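Local coordinates for plasmin and fibronectin-binding protein A (Streptococcus pneumoniae, PDB 4MR0) that acts as a fibronectin-dependent adhesin and invasin on the streptococcal surface, binding human fibronectin, plasmin, plasminogen and serum albumin, at residues 122-126 with 127-131; 395-398 with 399-403; 438-442 with 443-447; 471-475 with 476-480. All blocks are in the same frame, centred on the assembly; numbering follows the deposited sequence.

All four interactions are local, each joining two adjoining segments of a continuous run of chain, and they follow one another in series without nesting or crossing. Interaction 1 closes the loop between strand 116-117 and helix 132-143, near the N-terminal end of the modelled parallel beta-helix. Much farther along, interactions 2, 3 and 4 shape the turns that follow strands 387-396, 431-440 and 462-473, which lie side by side in successive coils of the parallel beta-helix. Interactions 2 and 3 touch, D395 OD1 meeting N439 ND2, and interactions 3 and 4 touch where F438 O meets N472 N. Interaction 1 stands apart, its centre about 39 Å from that of interaction 2.

Interaction 1: 122-126 with 127-131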
loop_
_atom_site.group_PDB
_atom_site.type_symbol
_atom_site.label_atom_id
_atom_site.label_comp_id
_atom_site.label_asym_id
_atom_site.label_seq_id
_atom_site.Cartn_x
_atom_site.Cartn_y
_atom_site.Cartn_z
ATOM N N GLY A 122 5.192 -17.154 31.808
ATOM C CA GLY A 122 4.936 -16.007 32.656
ATOM C C GLY A 122 4.073 -14.895 32.097
ATOM O O GLY A 122 3.846 -13.893 32.776
ATOM N N ALA A 123 3.603 -15.043 30.864
ATOM C CA ALA A 123 2.750 -14.016 30.281
ATOM C C ALA A 123 1.492 -13.961 31.141
ATOM O O ALA A 123 0.910 -14.999 31.443
ATOM C CB ALA A 123 2.392 -14.380 28.847
ATOM N N VAL A 124 1.078 -12.760 31.535
ATOM C CA VAL A 124 -0.113 -12.608 32.366
ATOM C C VAL A 124 -1.349 -12.320 31.517
ATOM O O VAL A 124 -2.440 -12.800 31.817
ATOM C CB VAL A 124 0.074 -11.478 33.399
ATOM C CG1 VAL A 124 -1.183 -11.339 34.259
ATOM C CG2 VAL A 124 1.294 -11.774 34.275
ATOM N N GLY A 125 -1.171 -11.534 30.457
ATOM C CA GLY A 125 -2.274 -11.211 29.572
ATOM C C GLY A 125 -3.325 -10.286 30.156
ATOM O O GLY A 125 -4.497 -10.374 29.794
ATOM N N ASP A 126 -2.916 -9.390 31.048
ATOM C CA ASP A 126 -3.862 -8.464 31.661
ATOM C C ASP A 126 -3.720 -7.038 31.136
ATOM O O ASP A 126 -4.459 -6.141 31.540
ATOM C CB ASP A 126 -3.713 -8.487 33.190
ATOM C CG ASP A 126 -2.343 -8.023 33.664
ATOM O OD1 ASP A 126 -1.436 -7.807 32.829
ATOM O OD2 ASP A 126 -2.173 -7.880 34.896
ATOM N N GLY A 127 -2.768 -6.833 30.231
ATOM C CA GLY A 127 -2.569 -5.507 29.666
ATOM C C GLY A 127 -1.868 -4.536 30.600
ATOM O O GLY A 127 -1.801 -3.337 30.321
ATOM N N ILE A 128 -1.340 -5.052 31.705
ATOM C CA ILE A 128 -0.641 -4.231 32.689
ATOM C C ILE A 128 0.781 -4.754 32.874
ATOM O O ILE A 128 1.746 -3.993 32.831
ATOM C CB ILE A 128 -1.390 -4.252 34.044
ATOM C CG1 ILE A 128 -2.800 -3.692 33.852
ATOM C CG2 ILE A 128 -0.625 -3.436 35.085
ATOM C CD1 ILE A 128 -3.716 -3.883 35.046
ATOM N N HIS A 129 0.904 -6.060 33.076
ATOM C CA HIS A 129 2.205 -6.695 33.239
ATOM C C HIS A 129 2.899 -6.705 31.876
ATOM O O HIS A 129 2.259 -6.938 30.854
ATOM C CB HIS A 129 2.025 -8.136 33.727
ATOM C CG HIS A 129 3.298 -8.926 33.786
ATOM N ND1 HIS A 129 4.203 -8.808 34.821
ATOM C CD2 HIS A 129 3.824 -9.834 32.930
ATOM C CE1 HIS A 129 5.231 -9.611 34.597
ATOM N NE2 HIS A 129 5.025 -10.244 33.457
ATOM N N ASP A 130 4.202 -6.453 31.856
ATOM C CA ASP A 130 4.936 -6.465 30.594
ATOM C C ASP A 130 5.200 -7.917 30.208
ATOM O O ASP A 130 6.045 -8.582 30.801
ATOM C CB ASP A 130 6.255 -5.694 30.739
ATOM C CG ASP A 130 7.091 -5.724 29.476
ATOM O OD1 ASP A 130 6.521 -5.950 28.387
ATOM O OD2 ASP A 130 8.317 -5.511 29.569
ATOM N N ASP A 131 4.469 -8.406 29.212
ATOM C CA ASP A 131 4.614 -9.791 28.770
ATOM C C ASP A 131 5.649 -10.039 27.680
ATOM O O ASP A 131 5.746 -11.154 27.170
ATOM C CB ASP A 131 3.268 -10.335 28.284
ATOM C CG ASP A 131 2.302 -10.595 29.417
ATOM O OD1 ASP A 131 2.727 -10.537 30.588
ATOM O OD2 ASP A 131 1.118 -10.867 29.137
#
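The carboxylate of D131 reaches back across the loop to the backbone of V124 and G125, while that of D126 gathers the amides of I128 and H129. D131 OD2 accepts from G125 N at 2.7 Å through its syn lone pair, with an N-H...O angle of 151°. The other oxygen, D131 OD1, lies 2.9 Å from V124 N in a nearly straight bond, although the modelled place of this oxygen is less sure. One buried carboxylate thus faces two consecutive amides, the bond to G125 N being the surer, and A123 CB packs 3.7 Å from D131 OD2. Where the chain turns at 127-129, a single oxygen, D126 OD1, takes both donors. H129 N comes in at 2.9 Å on its syn side, close to the carboxylate plane, whereas I128 N sits 3.0 Å from it, well above that plane. The D126 side chain can bend over these amides because CG stands between its own N and carbonyl carbon (chi1 63°). This loop lies between strand 116-117 and helix 132-143 in the pectate lyase-like part of the chain, and D131 is the residue immediately before the helix. Strand 156-160 backs it: A123 and D131 both pack on Y158, and G125 and D131 form backbone hydrogen bonds with T157 and L159, respectively. D130 OD1 accepts from K161 N and R132 N. On the exposed side of the loop, V124 CG2 lies over one face of the H129 ring, 3.5 Å from its CG, and the two side chains cross at about a right angle.

Interaction 2: 395-398 with 399-403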
loop_
_atom_site.group_PDB
_atom_site.type_symbol
_atom_site.label_atom_id
_atom_site.label_comp_id
_atom_site.label_asym_id
_atom_site.label_seq_id
_atom_site.Cartn_x
_atom_site.Cartn_y
_atom_site.Cartn_z
ATOM N N ASP A 395 -13.517 2.260 -2.346
ATOM C CA ASP A 395 -14.629 3.157 -2.061
ATOM C C ASP A 395 -14.100 4.513 -1.615
ATOM O O ASP A 395 -13.068 4.600 -0.948
ATOM C CB ASP A 395 -15.534 2.580 -0.970
ATOM C CG ASP A 395 -16.309 1.355 -1.434
ATOM O OD1 ASP A 395 -16.808 1.355 -2.582
ATOM O OD2 ASP A 395 -16.436 0.398 -0.643
ATOM N N LYS A 396 -14.800 5.571 -1.998
ATOM C CA LYS A 396 -14.397 6.916 -1.615
ATOM C C LYS A 396 -15.646 7.738 -1.370
ATOM O O LYS A 396 -16.457 7.944 -2.273
ATOM C CB LYS A 396 -13.547 7.555 -2.715
ATOM C CG LYS A 396 -13.014 8.943 -2.379
ATOM C CD LYS A 396 -12.095 8.937 -1.166
ATOM C CE LYS A 396 -11.492 10.320 -0.937
ATOM N NZ LYS A 396 -10.740 10.415 0.347
ATOM N N LYS A 397 -15.807 8.190 -0.133
ATOM C CA LYS A 397 -16.968 8.981 0.240
ATOM C C LYS A 397 -16.676 10.474 0.130
ATOM O O LYS A 397 -15.554 10.884 -0.179
ATOM C CB LYS A 397 -17.394 8.642 1.670
ATOM C CG LYS A 397 -17.835 7.199 1.857
ATOM C CD LYS A 397 -18.422 6.980 3.247
ATOM C CE LYS A 397 -17.351 6.791 4.309
ATOM N NZ LYS A 397 -17.039 5.342 4.504
ATOM N N VAL A 398 -17.695 11.288 0.376
ATOM C CA VAL A 398 -17.523 12.730 0.313
ATOM C C VAL A 398 -16.828 13.224 1.578
ATOM O O VAL A 398 -16.824 12.546 2.607
ATOM C CB VAL A 398 -18.882 13.452 0.163
ATOM C CG1 VAL A 398 -19.521 13.075 -1.166
ATOM C CG2 VAL A 398 -19.800 13.080 1.314
ATOM N N LYS A 399 -16.227 14.406 1.476
ATOM C CA LYS A 399 -15.521 15.044 2.579
ATOM C C LYS A 399 -16.317 14.997 3.883
ATOM O O LYS A 399 -15.769 14.707 4.949
ATOM C CB LYS A 399 -15.232 16.497 2.202
ATOM C CG LYS A 399 -14.679 17.374 3.311
ATOM C CD LYS A 399 -14.705 18.831 2.858
ATOM C CE LYS A 399 -14.214 19.789 3.935
ATOM N NZ LYS A 399 -12.748 19.674 4.167
ATOM N N GLY A 400 -17.613 15.275 3.786
ATOM C CA GLY A 400 -18.470 15.290 4.958
ATOM C C GLY A 400 -18.595 13.996 5.740
ATOM O O GLY A 400 -18.874 14.025 6.937
ATOM N N GLU A 401 -18.392 12.861 5.077
ATOM C CA GLU A 401 -18.500 11.564 5.738
ATOM C C GLU A 401 -17.139 10.929 5.998
ATOM O O GLU A 401 -17.044 9.728 6.247
ATOM C CB GLU A 401 -19.344 10.620 4.883
ATOM C CG GLU A 401 -20.798 11.035 4.757
ATOM C CD GLU A 401 -21.491 10.366 3.588
ATOM O OE1 GLU A 401 -21.339 9.135 3.424
ATOM O OE2 GLU A 401 -22.194 11.073 2.833
ATOM N N SER A 402 -16.089 11.737 5.951
ATOM C CA SER A 402 -14.741 11.231 6.163
ATOM C C SER A 402 -14.049 11.911 7.332
ATOM O O SER A 402 -14.170 13.121 7.514
ATOM C CB SER A 402 -13.904 11.444 4.903
ATOM O OG SER A 402 -14.591 10.974 3.758
ATOM N N VAL A 403 -13.325 11.126 8.123
ATOM C CA VAL A 403 -12.586 11.671 9.252
ATOM C C VAL A 403 -11.374 12.376 8.660
ATOM O O VAL A 403 -11.035 13.495 9.045
ATOM C CB VAL A 403 -12.105 10.557 10.206
ATOM C CG1 VAL A 403 -11.289 11.158 11.337
ATOM C CG2 VAL A 403 -13.302 9.792 10.753
HETATM O O HOH W 1 -13.250 11.372 1.464
#
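V398 O is gripped twice from the residues that follow it. E401 N donates to it at 2.9 Å, with an N-H...O angle of 149°, and S402 OG donates at 3.0 Å. The two donors reach the carbonyl from opposite faces of its plane, each nearly 50° out of it, and between them they hold the peptide in place. A further backbone bond, S402 N to K399 O, tightens the short 3-10 segment 399-400. One water extends the polar network: it donates to S402 OG at 2.7 Å and to K397 O, and accepts from K396 NZ at 2.9 Å. S402 OG is also bonded to N373 ND2, and K396 NZ to M374 O.

The remaining contacts are van der Waals ones to E401. V398 CG2, set between the backbone N and the carbonyl carbon (chi1 -64°), lies 3.5 Å from E401 OE2. Across at about a right angle runs K397, its CD 3.6 Å from E401 OE1 and its CE 3.5 Å from the backbone carbonyl oxygen, E401 O. The charged ends do not pair: K397 NZ stays 5.8 Å from E401 OE1 and makes a long, weak ion pair with D372. K399 turns away and makes a salt bridge with E407.

The arrangement is a tight turn where a strand of the parallel beta-helix ends: strand 387-396 passes here into the loop that leads to strand 410-415.

Interaction 3: 438-442 with 443-447; sequences FNIAD and PKTKA
D442 OD2 receives the hydroxyl of T445 at 2.7 Å through its anti lone pair, the two side chains crossing at about a right angle. A backbone bond runs beside it, from T445 N to D442 O, 3.2 Å long with an N-H...O angle of 164°. K444 N adds a weak bond of 3.4 Å to the other carboxylate oxygen, D442 OD1, which also accepts a hydrogen bond from Y405 OH. With CG anti to the backbone N (chi1 174°), the carboxylate is carried forward toward K444 N and the hydroxyl of T445. A water donates to both D442 O and T445 O. Residues 442-445 form a type I beta turn, which links strand 431-440 to strand 445-451 of the parallel beta-helix. Farther inside, I440 lays CG2 3.9 Å from T445 CB and CD1 3.7 Å from A447 CB. That same methyl of A447 sits over one face of the F438 ring in a CH-pi contact, 4.1 Å from the centroid and offset toward the rim. F438 is also stacked with F394, and its side chain touches L412 and I471.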
loop_
_atom_site.group_PDB
_atom_site.type_symbol
_atom_site.label_atom_id
_atom_site.label_comp_id
_atom_site.label_asym_id
_atom_site.label_seq_id
_atom_site.Cartn_x
_atom_site.Cartn_y
_atom_site.Cartn_z
ATOM N N PHE A 438 -14.589 0.665 -8.522
ATOM C CA PHE A 438 -14.392 1.933 -7.827
ATOM C C PHE A 438 -15.745 2.613 -7.623
ATOM O O PHE A 438 -16.525 2.751 -8.570
ATOM C CB PHE A 438 -13.490 2.882 -8.631
ATOM C CG PHE A 438 -12.133 2.320 -8.969
ATOM C CD1 PHE A 438 -11.986 1.369 -9.976
ATOM C CD2 PHE A 438 -10.998 2.762 -8.297
ATOM C CE1 PHE A 438 -10.727 0.874 -10.319
ATOM C CE2 PHE A 438 -9.733 2.275 -8.631
ATOM C CZ PHE A 438 -9.597 1.328 -9.642
ATOM N N ASN A 439 -16.025 3.021 -6.386
ATOM C CA ASN A 439 -17.262 3.728 -6.060
ATOM C C ASN A 439 -16.802 5.059 -5.494
ATOM O O ASN A 439 -16.391 5.142 -4.339
ATOM C CB ASN A 439 -18.077 2.946 -5.027
ATOM C CG ASN A 439 -18.501 1.587 -5.540
ATOM O OD1 ASN A 439 -19.150 1.484 -6.582
ATOM N ND2 ASN A 439 -18.131 0.534 -4.817
ATOM N N ILE A 440 -16.856 6.092 -6.326
ATOM C CA ILE A 440 -16.388 7.416 -5.940
ATOM C C ILE A 440 -17.483 8.468 -5.804
ATOM O O ILE A 440 -18.323 8.634 -6.691
ATOM C CB ILE A 440 -15.344 7.910 -6.960
ATOM C CG1 ILE A 440 -14.186 6.905 -7.027
ATOM C CG2 ILE A 440 -14.847 9.295 -6.580
ATOM C CD1 ILE A 440 -13.204 7.145 -8.162
ATOM N N ALA A 441 -17.454 9.182 -4.682
ATOM C CA ALA A 441 -18.426 10.233 -4.406
ATOM C C ALA A 441 -17.707 11.567 -4.244
ATOM O O ALA A 441 -18.326 12.625 -4.315
ATOM C CB ALA A 441 -19.213 9.900 -3.143
ATOM N N ASP A 442 -16.395 11.508 -4.034
ATOM C CA ASP A 442 -15.579 12.708 -3.864
ATOM C C ASP A 442 -15.166 13.265 -5.222
ATOM O O ASP A 442 -14.514 12.582 -6.008
ATOM C CB ASP A 442 -14.331 12.381 -3.038
ATOM C CG ASP A 442 -13.371 13.547 -2.946
ATOM O OD1 ASP A 442 -13.836 14.681 -2.710
ATOM O OD2 ASP A 442 -12.147 13.333 -3.100
ATOM N N PRO A 443 -15.536 14.524 -5.512
ATOM C CA PRO A 443 -15.183 15.135 -6.798
ATOM C C PRO A 443 -13.692 15.361 -7.028
ATOM O O PRO A 443 -13.269 15.627 -8.153
ATOM C CB PRO A 443 -15.986 16.441 -6.794
ATOM C CG PRO A 443 -16.099 16.774 -5.343
ATOM C CD PRO A 443 -16.383 15.427 -4.714
ATOM N N LYS A 444 -12.895 15.245 -5.970
ATOM C CA LYS A 444 -11.453 15.445 -6.081
ATOM C C LYS A 444 -10.680 14.134 -6.201
ATOM O O LYS A 444 -9.450 14.140 -6.267
ATOM C CB LYS A 444 -10.927 16.216 -4.867
ATOM C CG LYS A 444 -11.293 17.695 -4.832
ATOM C CD LYS A 444 -10.763 18.344 -3.560
ATOM C CE LYS A 444 -10.551 19.842 -3.741
ATOM N NZ LYS A 444 -11.803 20.544 -4.130
ATOM N N THR A 445 -11.397 13.014 -6.229
ATOM C CA THR A 445 -10.745 11.711 -6.319
ATOM C C THR A 445 -10.732 11.095 -7.713
ATOM O O THR A 445 -11.762 10.966 -8.374
ATOM C CB THR A 445 -11.377 10.698 -5.328
ATOM O OG1 THR A 445 -11.049 11.080 -3.986
ATOM C CG2 THR A 445 -10.846 9.290 -5.577
ATOM N N LYS A 446 -9.533 10.719 -8.138
ATOM C CA LYS A 446 -9.293 10.093 -9.429
ATOM C C LYS A 446 -9.264 8.590 -9.151
ATOM O O LYS A 446 -8.703 8.154 -8.144
ATOM C CB LYS A 446 -7.937 10.564 -9.958
ATOM C CG LYS A 446 -7.679 10.295 -11.427
ATOM C CD LYS A 446 -6.250 10.692 -11.783
ATOM C CE LYS A 446 -6.216 11.798 -12.831
ATOM N NZ LYS A 446 -5.601 13.042 -12.300
ATOM N N ALA A 447 -9.868 7.794 -10.028
ATOM C CA ALA A 447 -9.886 6.350 -9.816
ATOM C C ALA A 447 -8.524 5.718 -10.087
ATOM O O ALA A 447 -7.923 5.103 -9.209
ATOM C CB ALA A 447 -10.938 5.701 -10.713
HETATM O O HOH W 2 -14.372 12.322 -8.597
#

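Interaction 4: 471-475 with 476-480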
loop_
_atom_site.group_PDB
_atom_site.type_symbol
_atom_site.label_atom_id
_atom_site.label_comp_id
_atom_site.label_asym_id
_atom_site.label_seq_id
_atom_site.Cartn_x
_atom_site.Cartn_y
_atom_site.Cartn_z
ATOM N N ILE A 471 -15.794 1.700 -12.969
ATOM C CA ILE A 471 -15.745 2.933 -12.214
ATOM C C ILE A 471 -17.132 3.558 -12.082
ATOM O O ILE A 471 -17.758 3.923 -13.076
ATOM C CB ILE A 471 -14.800 3.944 -12.894
ATOM C CG1 ILE A 471 -13.384 3.360 -12.953
ATOM C CG2 ILE A 471 -14.814 5.276 -12.135
ATOM C CD1 ILE A 471 -12.360 4.265 -13.628
ATOM N N ASN A 472 -17.610 3.662 -10.848
ATOM C CA ASN A 472 -18.907 4.269 -10.574
ATOM C C ASN A 472 -18.655 5.618 -9.906
ATOM O O ASN A 472 -18.521 5.705 -8.684
ATOM C CB ASN A 472 -19.735 3.376 -9.647
ATOM C CG ASN A 472 -20.007 2.013 -10.244
ATOM O OD1 ASN A 472 -20.520 1.906 -11.357
ATOM N ND2 ASN A 472 -19.666 0.961 -9.505
ATOM N N ASN A 473 -18.571 6.665 -10.716
ATOM C CA ASN A 473 -18.322 7.998 -10.197
ATOM C C ASN A 473 -19.589 8.856 -10.171
ATOM O O ASN A 473 -20.051 9.324 -11.214
ATOM C CB ASN A 473 -17.249 8.703 -11.038
ATOM C CG ASN A 473 -16.726 9.971 -10.375
ATOM O OD1 ASN A 473 -17.354 10.507 -9.459
ATOM N ND2 ASN A 473 -15.579 10.457 -10.838
ATOM N N ASN A 474 -20.159 9.050 -8.984
ATOM C CA ASN A 474 -21.348 9.890 -8.859
ATOM C C ASN A 474 -21.068 11.130 -8.028
ATOM O O ASN A 474 -21.958 11.655 -7.355
ATOM C CB ASN A 474 -22.531 9.126 -8.255
ATOM C CG ASN A 474 -22.106 7.985 -7.372
ATOM O OD1 ASN A 474 -21.987 6.846 -7.828
ATOM N ND2 ASN A 474 -21.865 8.278 -6.100
ATOM N N SER A 475 -19.824 11.596 -8.078
ATOM C CA SER A 475 -19.434 12.796 -7.353
ATOM C C SER A 475 -20.018 13.972 -8.126
ATOM O O SER A 475 -20.228 13.872 -9.335
ATOM C CB SER A 475 -17.911 12.919 -7.304
ATOM O OG SER A 475 -17.379 13.146 -8.598
ATOM N N LYS A 476 -20.283 15.080 -7.441
ATOM C CA LYS A 476 -20.836 16.253 -8.109
ATOM C C LYS A 476 -19.758 17.187 -8.638
ATOM O O LYS A 476 -18.858 17.601 -7.905
ATOM C CB LYS A 476 -21.784 17.010 -7.173
ATOM C CG LYS A 476 -23.258 16.667 -7.416
ATOM C CD LYS A 476 -24.115 16.933 -6.179
ATOM C CE LYS A 476 -24.462 18.412 -6.008
ATOM N NZ LYS A 476 -24.955 18.647 -4.606
ATOM N N GLU A 477 -19.863 17.508 -9.924
ATOM C CA GLU A 477 -18.915 18.389 -10.589
ATOM C C GLU A 477 -17.472 17.952 -10.364
ATOM O O GLU A 477 -16.668 18.670 -9.771
ATOM C CB GLU A 477 -19.141 19.832 -10.127
ATOM C CG GLU A 477 -20.300 20.509 -10.857
ATOM C CD GLU A 477 -20.846 21.724 -10.131
ATOM O OE1 GLU A 477 -20.040 22.550 -9.650
ATOM O OE2 GLU A 477 -22.088 21.856 -10.055
ATOM N N THR A 478 -17.163 16.758 -10.859
ATOM C CA THR A 478 -15.836 16.166 -10.746
ATOM C C THR A 478 -14.775 17.129 -11.270
ATOM O O THR A 478 -14.991 17.825 -12.261
ATOM C CB THR A 478 -15.759 14.851 -11.543
ATOM O OG1 THR A 478 -16.945 14.081 -11.308
ATOM C CG2 THR A 478 -14.556 14.041 -11.108
ATOM N N GLU A 479 -13.623 17.148 -10.609
ATOM C CA GLU A 479 -12.539 18.048 -10.979
ATOM C C GLU A 479 -11.393 17.451 -11.795
ATOM O O GLU A 479 -10.407 18.135 -12.064
ATOM C CB GLU A 479 -11.976 18.694 -9.717
ATOM C CG GLU A 479 -12.973 19.582 -9.006
ATOM C CD GLU A 479 -12.538 19.932 -7.600
ATOM O OE1 GLU A 479 -11.355 20.291 -7.410
ATOM O OE2 GLU A 479 -13.385 19.852 -6.685
ATOM N N GLN A 480 -11.504 16.183 -12.176
ATOM C CA GLN A 480 -10.455 15.557 -12.977
ATOM C C GLN A 480 -10.962 14.272 -13.624
ATOM O O GLN A 480 -12.044 13.784 -13.291
ATOM C CB GLN A 480 -9.206 15.267 -12.128
ATOM C CG GLN A 480 -9.371 14.181 -11.086
ATOM C CD GLN A 480 -10.322 14.581 -9.987
ATOM O OE1 GLN A 480 -11.358 13.950 -9.791
ATOM N NE2 GLN A 480 -9.977 15.642 -9.261
#
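N473 sets its side-chain amide against the methyl of T478, ND2 lying 3.7 Å from T478 CG2, the two side chains coming from opposite directions. The other end of that amide is used for two bonds: N473 OD1 accepts from S475 N at 3.0 Å, with an N-H...O angle of 163°, and from S475 OG at 2.8 Å. Both donors stay within about 20° of the carbonyl plane. Accepting from the amide two residues on makes this an Asx turn, formed where strand 462-473 of the parallel beta-helix gives way to the loop before strand 483-486, within the fourth PbH1 repeat. The loop is joined to the turn by the hydroxyl of T478, which donates to S475 OG at 2.9 Å. S475 OG, held between its own backbone N and carbonyl carbon (chi1 67°), thus takes one bond and gives another, so that a chain of side-chain bonds runs from T478 through S475 to N473. N473 packs on I440 and S475 on P443, while E479 makes a salt bridge with K444, contacts that join this part of the chain to the preceding coil at residues 440-444.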